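Local coordinates for protein-glutamine gamma-glutamyltransferase 2 (Pagrus major, PDB 1G0D) that probably catalyses calcium-dependent acyl transfer from peptide-bound glutamine to primary amines such as protein lysines, cross-linking or aminating its protein substrates, at residues 215-220 against 365-370; 286-291 against 335-340; 341-346 against 382-387. One frame throughout, in Å; residues are numbered along the deposited sequence.

Interaction 1: 215-220 against 365-370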
loop_
_atom_site.group_PDB
_atom_site.type_symbol
_atom_site.label_atom_id
_atom_site.label_comp_id
_atom_site.label_asym_id
_atom_site.label_seq_id
_atom_site.Cartn_x
_atom_site.Cartn_y
_atom_site.Cartn_z
ATOM N N VAL A 215 5.440 9.649 13.341
ATOM C CA VAL A 215 5.149 10.042 11.978
ATOM C C VAL A 215 4.495 8.904 11.160
ATOM O O VAL A 215 3.667 9.151 10.277
ATOM C CB VAL A 215 6.468 10.496 11.314
ATOM C CG1 VAL A 215 6.296 10.695 9.831
ATOM C CG2 VAL A 215 6.937 11.768 11.970
ATOM N N GLY A 216 4.875 7.662 11.443
ATOM C CA GLY A 216 4.312 6.538 10.722
ATOM C C GLY A 216 2.863 6.336 11.149
ATOM O O GLY A 216 1.986 6.052 10.329
ATOM N N ARG A 217 2.609 6.475 12.448
ATOM C CA ARG A 217 1.259 6.345 12.981
ATOM C C ARG A 217 0.380 7.526 12.484
ATOM O O ARG A 217 -0.813 7.365 12.237
ATOM C CB ARG A 217 1.307 6.273 14.524
ATOM C CG ARG A 217 -0.005 6.607 15.228
ATOM C CD ARG A 217 -0.234 5.795 16.523
ATOM N NE ARG A 217 -0.977 4.584 16.203
ATOM C CZ ARG A 217 -2.061 4.125 16.830
ATOM N NH1 ARG A 217 -2.614 3.007 16.410
ATOM N NH2 ARG A 217 -2.585 4.737 17.863
ATOM N N THR A 218 0.973 8.708 12.327
ATOM C CA THR A 218 0.233 9.867 11.844
ATOM C C THR A 218 -0.128 9.733 10.367
ATOM O O THR A 218 -1.244 9.997 9.988
ATOM C CB THR A 218 1.040 11.114 12.023
ATOM O OG1 THR A 218 1.326 11.271 13.413
ATOM C CG2 THR A 218 0.288 12.308 11.513
ATOM N N ILE A 219 0.816 9.325 9.529
ATOM C CA ILE A 219 0.542 9.150 8.106
ATOM C C ILE A 219 -0.490 8.059 7.930
ATOM O O ILE A 219 -1.434 8.210 7.179
ATOM C CB ILE A 219 1.814 8.747 7.341
ATOM C CG1 ILE A 219 2.772 9.930 7.273
ATOM C CG2 ILE A 219 1.468 8.314 5.945
ATOM C CD1 ILE A 219 2.112 11.189 6.723
ATOM N N THR A 220 -0.321 6.944 8.623
ATOM C CA THR A 220 -1.280 5.865 8.479
ATOM C C THR A 220 -2.698 6.311 8.834
ATOM O O THR A 220 -3.692 5.870 8.229
ATOM C CB THR A 220 -0.877 4.716 9.353
ATOM O OG1 THR A 220 0.355 4.203 8.864
ATOM C CG2 THR A 220 -1.875 3.606 9.289
ATOM N N GLU A 365 -12.766 4.596 11.904
ATOM C CA GLU A 365 -12.111 5.376 12.910
ATOM C C GLU A 365 -10.736 4.956 13.355
ATOM O O GLU A 365 -9.856 5.807 13.538
ATOM C CB GLU A 365 -13.039 5.447 14.107
ATOM C CG GLU A 365 -13.982 6.615 14.058
ATOM C CD GLU A 365 -13.399 7.796 14.780
ATOM O OE1 GLU A 365 -13.407 7.765 16.036
ATOM O OE2 GLU A 365 -12.916 8.734 14.093
ATOM N N PHE A 366 -10.537 3.654 13.520
ATOM C CA PHE A 366 -9.254 3.180 14.012
ATOM C C PHE A 366 -8.285 2.503 13.049
ATOM O O PHE A 366 -8.485 1.359 12.679
ATOM C CB PHE A 366 -9.490 2.249 15.208
ATOM C CG PHE A 366 -10.223 2.894 16.337
ATOM C CD1 PHE A 366 -11.024 2.135 17.176
ATOM C CD2 PHE A 366 -10.110 4.257 16.562
ATOM C CE1 PHE A 366 -11.704 2.721 18.221
ATOM C CE2 PHE A 366 -10.776 4.852 17.588
ATOM C CZ PHE A 366 -11.576 4.091 18.422
ATOM N N CYS A 367 -7.218 3.206 12.676
ATOM C CA CYS A 367 -6.203 2.642 11.793
ATOM C C CYS A 367 -5.380 1.718 12.702
ATOM O O CYS A 367 -5.549 1.764 13.941
ATOM C CB CYS A 367 -5.318 3.756 11.238
ATOM S SG CYS A 367 -4.093 4.436 12.444
ATOM N N CYS A 368 -4.503 0.894 12.103
ATOM C CA CYS A 368 -3.652 -0.034 12.870
ATOM C C CYS A 368 -2.136 0.200 12.807
ATOM O O CYS A 368 -1.597 0.581 11.770
ATOM C CB CYS A 368 -3.934 -1.472 12.444
ATOM S SG CYS A 368 -5.373 -2.148 13.317
ATOM N N GLY A 369 -1.462 -0.043 13.934
ATOM C CA GLY A 369 -0.025 0.096 13.998
ATOM C C GLY A 369 0.513 1.475 14.301
ATOM O O GLY A 369 -0.251 2.406 14.450
ATOM N N PRO A 370 1.844 1.649 14.328
ATOM C CA PRO A 370 2.863 0.631 14.050
ATOM C C PRO A 370 2.974 -0.524 15.015
ATOM O O PRO A 370 3.219 -0.333 16.200
ATOM C CB PRO A 370 4.152 1.437 13.992
ATOM C CG PRO A 370 3.902 2.538 14.843
ATOM C CD PRO A 370 2.467 2.924 14.673
#
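Arg217 meets the 365-370 segment twice: with its CB, which rests on the Pro370 ring, and with its guanidinium, which binds the Gly369 carbonyl. Segment 215-220, part of helix 212-223, runs nearly antiparallel (157°) to strand 368-370, their axes 8.0 Å apart; that strand belongs to 368-372, an outermost strand of the four-stranded antiparallel sheet that also carries Asp355. The tight part is where the base of the Arg217 side chain meets the proline ring, Arg217 CB standing 3.5 Å from Pro370 CD. The peptide bond before Pro370 is cis, and Gly369 has a positive phi of 86°, a backbone shape that suits glycine.

Farther along, Thr220 and Cys367 are buried and pack in ordinary van der Waals contact. Thr220 CG2, anti to the backbone N, turns to Cys367 SG at 3.9 Å, while Thr220 OG1 folds back to Gly216 O at 2.9 Å. Gly216 O also takes the helical bond from Thr220 N, the two donors coming from opposite faces of its plane. A threonine thus suits a place that wants a methyl turned to the strand segment and a hydroxyl satisfied within its own helix. Cys368 points the other way, its side chain about 4 Å from that of the active-site residue Asp355.

The solvent side belongs to Arg217, which is partly exposed. Its chain bends at chi2 and chi3, and Arg217 NE (2.9 Å) and Arg217 NH1 (3.1 Å) both reach Gly369 O. That oxygen lies close to the guanidinium plane. NH1 also forms a salt bridge with Asp386, whose OD2 accepts from Gly369 N as well. One charged pair therefore serves both polar groups of Gly369, and the carboxylate would be expected to offset the arginine's positive charge.

Interaction 2: 286-291 against 335-340; sequences LGIPTR and VESWMS. With SO4 (sulfate ion), chain B.
Glu336 OE1 is gripped by two nitrogens of Arg291, NH2 at 2.8 Å and NE at 2.9 Å, in a side-on salt bridge. The oxygen lies close to the guanidinium plane, but the carboxylate plane is turned 57° from it. The two side chains run alongside each other in the same direction, as neighbours on one face of a sheet can. Arg291 starts with CG between the backbone N and carbonyl carbon (chi1 46°) and then stretches out to NE. Its NH1 binds O4 of a sulfate, probably from the crystallisation liquor, at 3.1 Å. Trp351 adds a cation-pi contact to the arginine and a hydrogen bond to the sulfate. An alanine in place of Arg291 would probably leave the Glu336 carboxylate without its positive mate and freer to turn.

In the backbone, Arg291 and Glu336 exchange both hydrogen bonds as an antiparallel hydrogen-bonded pair. The next pair, Thr290 with Ser337, is non-hydrogen-bonded and faces the other way. Ser337 OG donates to Thr290 OG1 at 3.1 Å, and OG1 in turn donates to Ile288 O at 2.9 Å, a short relay that settles hydroxyls in a buried place. Thr290 CG2 meanwhile packs 3.6 Å from Val335 CG1. Pro289 has no N-H to offer, but its O accepts from Trp338 N at 2.8 Å, and its CB touches Trp338 CB at 3.6 Å.

Gly287 ends helix 272-286 in a Schellman motif, its positive phi suiting glycine, and after Ile288 and Pro289 the chain enters strand 290-298 at the sheet edge. Strand 329-339 lies between this strand and 350-355; helix 272-286 packs on the Thr290 and Ser337 face, and Pro212 of helix 212-223 meets Ile288 and Met339.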
loop_
_atom_site.group_PDB
_atom_site.type_symbol
_atom_site.label_atom_id
_atom_site.label_comp_id
_atom_site.label_asym_id
_atom_site.label_seq_id
_atom_site.Cartn_x
_atom_site.Cartn_y
_atom_site.Cartn_z
ATOM N N LEU A 286 9.227 10.407 2.665
ATOM C CA LEU A 286 9.809 11.023 3.849
ATOM C C LEU A 286 11.068 10.295 4.277
ATOM O O LEU A 286 11.815 10.784 5.121
ATOM C CB LEU A 286 8.799 11.055 5.001
ATOM C CG LEU A 286 7.565 11.913 4.706
ATOM C CD1 LEU A 286 6.727 12.108 5.965
ATOM C CD2 LEU A 286 7.974 13.262 4.178
ATOM N N GLY A 287 11.299 9.109 3.728
ATOM C CA GLY A 287 12.513 8.402 4.090
ATOM C C GLY A 287 12.381 7.159 4.943
ATOM O O GLY A 287 13.389 6.568 5.360
ATOM N N ILE A 288 11.167 6.723 5.223
ATOM C CA ILE A 288 11.040 5.530 6.047
ATOM C C ILE A 288 10.886 4.336 5.127
ATOM O O ILE A 288 9.977 4.308 4.316
ATOM C CB ILE A 288 9.813 5.634 7.002
ATOM C CG1 ILE A 288 9.930 6.902 7.869
ATOM C CG2 ILE A 288 9.741 4.432 7.898
ATOM C CD1 ILE A 288 8.804 7.084 8.904
ATOM N N PRO A 289 11.791 3.351 5.216
ATOM C CA PRO A 289 11.715 2.155 4.366
ATOM C C PRO A 289 10.318 1.490 4.452
ATOM O O PRO A 289 9.853 1.131 5.547
ATOM C CB PRO A 289 12.827 1.267 4.910
ATOM C CG PRO A 289 13.729 2.176 5.566
ATOM C CD PRO A 289 12.952 3.306 6.107
ATOM N N THR A 290 9.654 1.308 3.306
ATOM C CA THR A 290 8.278 0.759 3.290
ATOM C C THR A 290 7.933 -0.185 2.114
ATOM O O THR A 290 8.405 -0.014 0.982
ATOM C CB THR A 290 7.271 1.983 3.308
ATOM O OG1 THR A 290 7.538 2.796 4.459
ATOM C CG2 THR A 290 5.816 1.552 3.322
ATOM N N ARG A 291 7.124 -1.196 2.370
ATOM C CA ARG A 291 6.697 -2.076 1.281
ATOM C C ARG A 291 5.267 -2.551 1.484
ATOM O O ARG A 291 4.884 -2.967 2.583
ATOM C CB ARG A 291 7.576 -3.300 1.170
ATOM C CG ARG A 291 7.853 -3.972 2.482
ATOM C CD ARG A 291 8.638 -5.230 2.261
ATOM N NE ARG A 291 8.784 -5.964 3.500
ATOM C CZ ARG A 291 9.589 -7.001 3.663
ATOM N NH1 ARG A 291 10.336 -7.434 2.651
ATOM N NH2 ARG A 291 9.634 -7.609 4.841
ATOM N N VAL A 335 0.844 -2.069 4.965
ATOM C CA VAL A 335 2.190 -1.676 4.662
ATOM C C VAL A 335 3.106 -2.033 5.820
ATOM O O VAL A 335 2.669 -2.078 6.954
ATOM C CB VAL A 335 2.109 -0.175 4.365
ATOM C CG1 VAL A 335 2.933 0.658 5.305
ATOM C CG2 VAL A 335 2.394 0.029 2.956
ATOM N N GLU A 336 4.362 -2.351 5.526
ATOM C CA GLU A 336 5.357 -2.669 6.556
ATOM C C GLU A 336 6.398 -1.542 6.496
ATOM O O GLU A 336 6.862 -1.211 5.401
ATOM C CB GLU A 336 6.044 -3.987 6.223
ATOM C CG GLU A 336 5.813 -5.109 7.213
ATOM C CD GLU A 336 6.292 -6.429 6.675
ATOM O OE1 GLU A 336 7.332 -6.475 5.985
ATOM O OE2 GLU A 336 5.626 -7.441 6.924
ATOM N N SER A 337 6.748 -0.933 7.631
ATOM C CA SER A 337 7.765 0.135 7.637
ATOM C C SER A 337 8.923 -0.271 8.541
ATOM O O SER A 337 8.713 -0.792 9.616
ATOM C CB SER A 337 7.201 1.465 8.156
ATOM O OG SER A 337 6.375 2.103 7.203
ATOM N N TRP A 338 10.144 -0.009 8.109
ATOM C CA TRP A 338 11.330 -0.357 8.886
ATOM C C TRP A 338 11.714 0.730 9.847
ATOM O O TRP A 338 11.899 1.859 9.450
ATOM C CB TRP A 338 12.535 -0.588 7.977
ATOM C CG TRP A 338 13.709 -1.151 8.704
ATOM C CD1 TRP A 338 14.718 -0.454 9.341
ATOM C CD2 TRP A 338 14.001 -2.543 8.902
ATOM N NE1 TRP A 338 15.616 -1.337 9.913
ATOM C CE2 TRP A 338 15.192 -2.627 9.654
ATOM C CE3 TRP A 338 13.367 -3.736 8.515
ATOM C CZ2 TRP A 338 15.754 -3.854 10.025
ATOM C CZ3 TRP A 338 13.930 -4.958 8.884
ATOM C CH2 TRP A 338 15.105 -5.006 9.629
ATOM N N MET A 339 11.857 0.371 11.111
ATOM C CA MET A 339 12.271 1.312 12.143
ATOM C C MET A 339 12.534 0.536 13.438
ATOM O O MET A 339 12.025 -0.571 13.620
ATOM C CB MET A 339 11.178 2.323 12.396
ATOM C CG MET A 339 9.943 1.761 13.087
ATOM S SD MET A 339 8.627 2.989 12.995
ATOM C CE MET A 339 8.130 2.814 11.400
ATOM N N SER A 340 13.351 1.101 14.314
ATOM C CA SER A 340 13.620 0.488 15.585
ATOM C C SER A 340 12.577 1.026 16.580
ATOM O O SER A 340 12.151 2.192 16.512
ATOM C CB SER A 340 15.028 0.837 16.027
ATOM O OG SER A 340 15.073 2.160 16.500
HETATM S S SO4 B . 13.131 -9.115 4.922
HETATM O O1 SO4 B . 12.420 -9.274 6.099
HETATM O O2 SO4 B . 13.694 -7.819 4.926
HETATM O O3 SO4 B . 14.187 -10.006 5.094
HETATM O O4 SO4 B . 12.321 -9.505 3.800
#

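Interaction 3: 341-346 against 382-387; sequences REDLPE and GVKYDA
The Arg341 guanidinium and the Tyr385 ring have nearly parallel planes, only 9° apart, although Arg341 NH1 comes up to Tyr385 CE2 obliquely at 3.6 Å. Over the centre of the guanidinium's one face sits Leu344 CD1, 3.6 Å above the plane, while Asp343 OD2 lies at its edge. One face of the tyrosine ring carries Lys384 CB, 3.5 Å above the plane and offset toward the rim.

Arg341 curls back along its own loop to grip Asp343 side-on. NH1 reaches OD2 at 2.7 Å and NE reaches OD1 at 2.8 Å, each on the syn lone pair. NH1 also crosses to Lys384 O at 3.1 Å, standing well above that carbonyl plane. Lys384 answers from the opposite loop: its chain bends at chi4 (65°), bringing NZ to Asp343 OD2 at 3.0 Å, on the anti side and 35° out of the carboxylate plane, and also to Asp343 O. Two cations thus share one aspartate, which would probably ease the repulsion between them. A water joins OD2 to Tyr385 OH. The long lysine suits this position because its methylenes can pack, CG against Leu344 CD2, before the ammonium reaches its anion. Leu344 CD1 also touches Val383 CB.

Residues 341-344 form a type I turn in the loop between the antiparallel strands 329-339 and 350-355. The peptide bond before Tyr385 is a non-proline cis bond, a feature also known in relatives such as factor XIII. A salt-bridge network of Arg341, Asp343 and Lys384 ties the connection of a beta hairpin to the loop before helix 387-395 in the transglutaminase core.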
loop_
_atom_site.group_PDB
_atom_site.type_symbol
_atom_site.label_atom_id
_atom_site.label_comp_id
_atom_site.label_asym_id
_atom_site.label_seq_id
_atom_site.Cartn_x
_atom_site.Cartn_y
_atom_site.Cartn_z
ATOM N N ARG A 341 12.172 0.175 17.509
ATOM C CA ARG A 341 11.141 0.544 18.474
ATOM C C ARG A 341 11.696 0.767 19.852
ATOM O O ARG A 341 11.605 -0.089 20.731
ATOM C CB ARG A 341 10.047 -0.537 18.548
ATOM C CG ARG A 341 9.272 -0.733 17.276
ATOM C CD ARG A 341 8.545 0.539 16.847
ATOM N NE ARG A 341 7.544 1.004 17.805
ATOM C CZ ARG A 341 6.317 0.501 17.935
ATOM N NH1 ARG A 341 5.482 1.001 18.839
ATOM N NH2 ARG A 341 5.931 -0.504 17.176
ATOM N N GLU A 342 12.268 1.933 20.049
ATOM C CA GLU A 342 12.809 2.247 21.337
ATOM C C GLU A 342 11.694 2.444 22.361
ATOM O O GLU A 342 11.933 2.486 23.565
ATOM C CB GLU A 342 13.669 3.479 21.197
ATOM C CG GLU A 342 14.851 3.220 20.318
ATOM C CD GLU A 342 15.977 4.188 20.582
ATOM O OE1 GLU A 342 16.907 4.233 19.745
ATOM O OE2 GLU A 342 15.929 4.906 21.613
ATOM N N ASP A 343 10.461 2.551 21.888
ATOM C CA ASP A 343 9.341 2.723 22.804
ATOM C C ASP A 343 8.824 1.399 23.393
ATOM O O ASP A 343 7.875 1.405 24.165
ATOM C CB ASP A 343 8.191 3.466 22.099
ATOM C CG ASP A 343 7.659 2.729 20.883
ATOM O OD1 ASP A 343 8.466 2.142 20.140
ATOM O OD2 ASP A 343 6.430 2.748 20.662
ATOM N N LEU A 344 9.447 0.280 23.039
ATOM C CA LEU A 344 9.009 -1.017 23.525
ATOM C C LEU A 344 10.185 -1.900 23.919
ATOM O O LEU A 344 11.335 -1.610 23.614
ATOM C CB LEU A 344 8.219 -1.783 22.453
ATOM C CG LEU A 344 7.392 -1.175 21.323
ATOM C CD1 LEU A 344 7.175 -2.219 20.230
ATOM C CD2 LEU A 344 6.072 -0.678 21.851
ATOM N N PRO A 345 9.905 -3.008 24.608
ATOM C CA PRO A 345 10.959 -3.924 25.018
ATOM C C PRO A 345 11.880 -4.343 23.875
ATOM O O PRO A 345 11.560 -4.170 22.691
ATOM C CB PRO A 345 10.184 -5.109 25.572
ATOM C CG PRO A 345 8.980 -4.502 26.094
ATOM C CD PRO A 345 8.601 -3.455 25.110
ATOM N N GLU A 346 13.032 -4.892 24.268
ATOM C CA GLU A 346 14.063 -5.387 23.368
ATOM C C GLU A 346 13.431 -6.404 22.457
ATOM O O GLU A 346 12.678 -7.238 22.925
ATOM C CB GLU A 346 15.154 -6.095 24.186
ATOM C CG GLU A 346 16.578 -5.961 23.649
ATOM C CD GLU A 346 17.400 -4.874 24.386
ATOM O OE1 GLU A 346 17.232 -3.660 24.078
ATOM O OE2 GLU A 346 18.218 -5.238 25.274
ATOM N N GLY A 382 0.647 -7.690 23.719
ATOM C CA GLY A 382 0.717 -6.593 24.678
ATOM C C GLY A 382 1.459 -5.302 24.353
ATOM O O GLY A 382 1.512 -4.399 25.191
ATOM N N VAL A 383 2.013 -5.187 23.152
ATOM C CA VAL A 383 2.770 -3.997 22.771
ATOM C C VAL A 383 1.993 -3.088 21.853
ATOM O O VAL A 383 1.153 -3.555 21.091
ATOM C CB VAL A 383 4.087 -4.377 22.050
ATOM C CG1 VAL A 383 5.011 -5.025 23.021
ATOM C CG2 VAL A 383 3.838 -5.344 20.905
ATOM N N LYS A 384 2.258 -1.783 21.931
ATOM C CA LYS A 384 1.572 -0.860 21.046
ATOM C C LYS A 384 2.290 -0.940 19.700
ATOM O O LYS A 384 3.498 -1.165 19.677
ATOM C CB LYS A 384 1.620 0.560 21.591
ATOM C CG LYS A 384 2.858 0.881 22.301
ATOM C CD LYS A 384 2.736 2.279 22.884
ATOM C CE LYS A 384 3.829 2.594 23.947
ATOM N NZ LYS A 384 5.200 2.617 23.377
ATOM N N TYR A 385 1.566 -0.795 18.580
ATOM C CA TYR A 385 0.119 -0.560 18.561
ATOM C C TYR A 385 -0.764 -1.552 17.797
ATOM O O TYR A 385 -0.455 -1.981 16.672
ATOM C CB TYR A 385 -0.192 0.802 17.973
ATOM C CG TYR A 385 0.616 1.939 18.509
ATOM C CD1 TYR A 385 0.044 2.852 19.383
ATOM C CD2 TYR A 385 1.937 2.157 18.095
ATOM C CE1 TYR A 385 0.752 3.958 19.831
ATOM C CE2 TYR A 385 2.664 3.280 18.548
ATOM C CZ TYR A 385 2.048 4.169 19.413
ATOM O OH TYR A 385 2.697 5.287 19.850
ATOM N N ASP A 386 -1.896 -1.861 18.430
ATOM C CA ASP A 386 -2.946 -2.718 17.880
ATOM C C ASP A 386 -2.578 -4.135 17.486
ATOM O O ASP A 386 -3.109 -4.685 16.523
ATOM C CB ASP A 386 -3.586 -1.969 16.719
ATOM C CG ASP A 386 -3.765 -0.475 17.025
ATOM O OD1 ASP A 386 -4.490 -0.148 17.977
ATOM O OD2 ASP A 386 -3.186 0.384 16.333
ATOM N N ALA A 387 -1.691 -4.733 18.275
ATOM C CA ALA A 387 -1.238 -6.088 18.043
ATOM C C ALA A 387 -2.346 -7.131 17.953
ATOM O O ALA A 387 -2.251 -8.033 17.114
ATOM C CB ALA A 387 -0.267 -6.470 19.097
HETATM O O HOH W 1 5.260 5.266 21.803
#

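In the fold
The three contacts lie close together in the catalytic core. The centre of interaction 1 is about 13 Å from that of interaction 2 and about 14 Å from that of interaction 3. Interactions 1 and 2 reach opposite outer strands of one antiparallel sheet, 368-372 and 290-298, and meet where Val215 packs on Leu286. Interaction 2 falls within the sequence spanned by interaction 1, and interaction 3 follows directly at residue 341. Interactions 1 and 3 interleave along the chain and are joined by the Arg217-Asp386 salt bridge. The contacts thus tie helix 212-223 and the outer loops to the sheet whose two inner strands, 329-339 and 350-355, carry active-site His332 and Asp355.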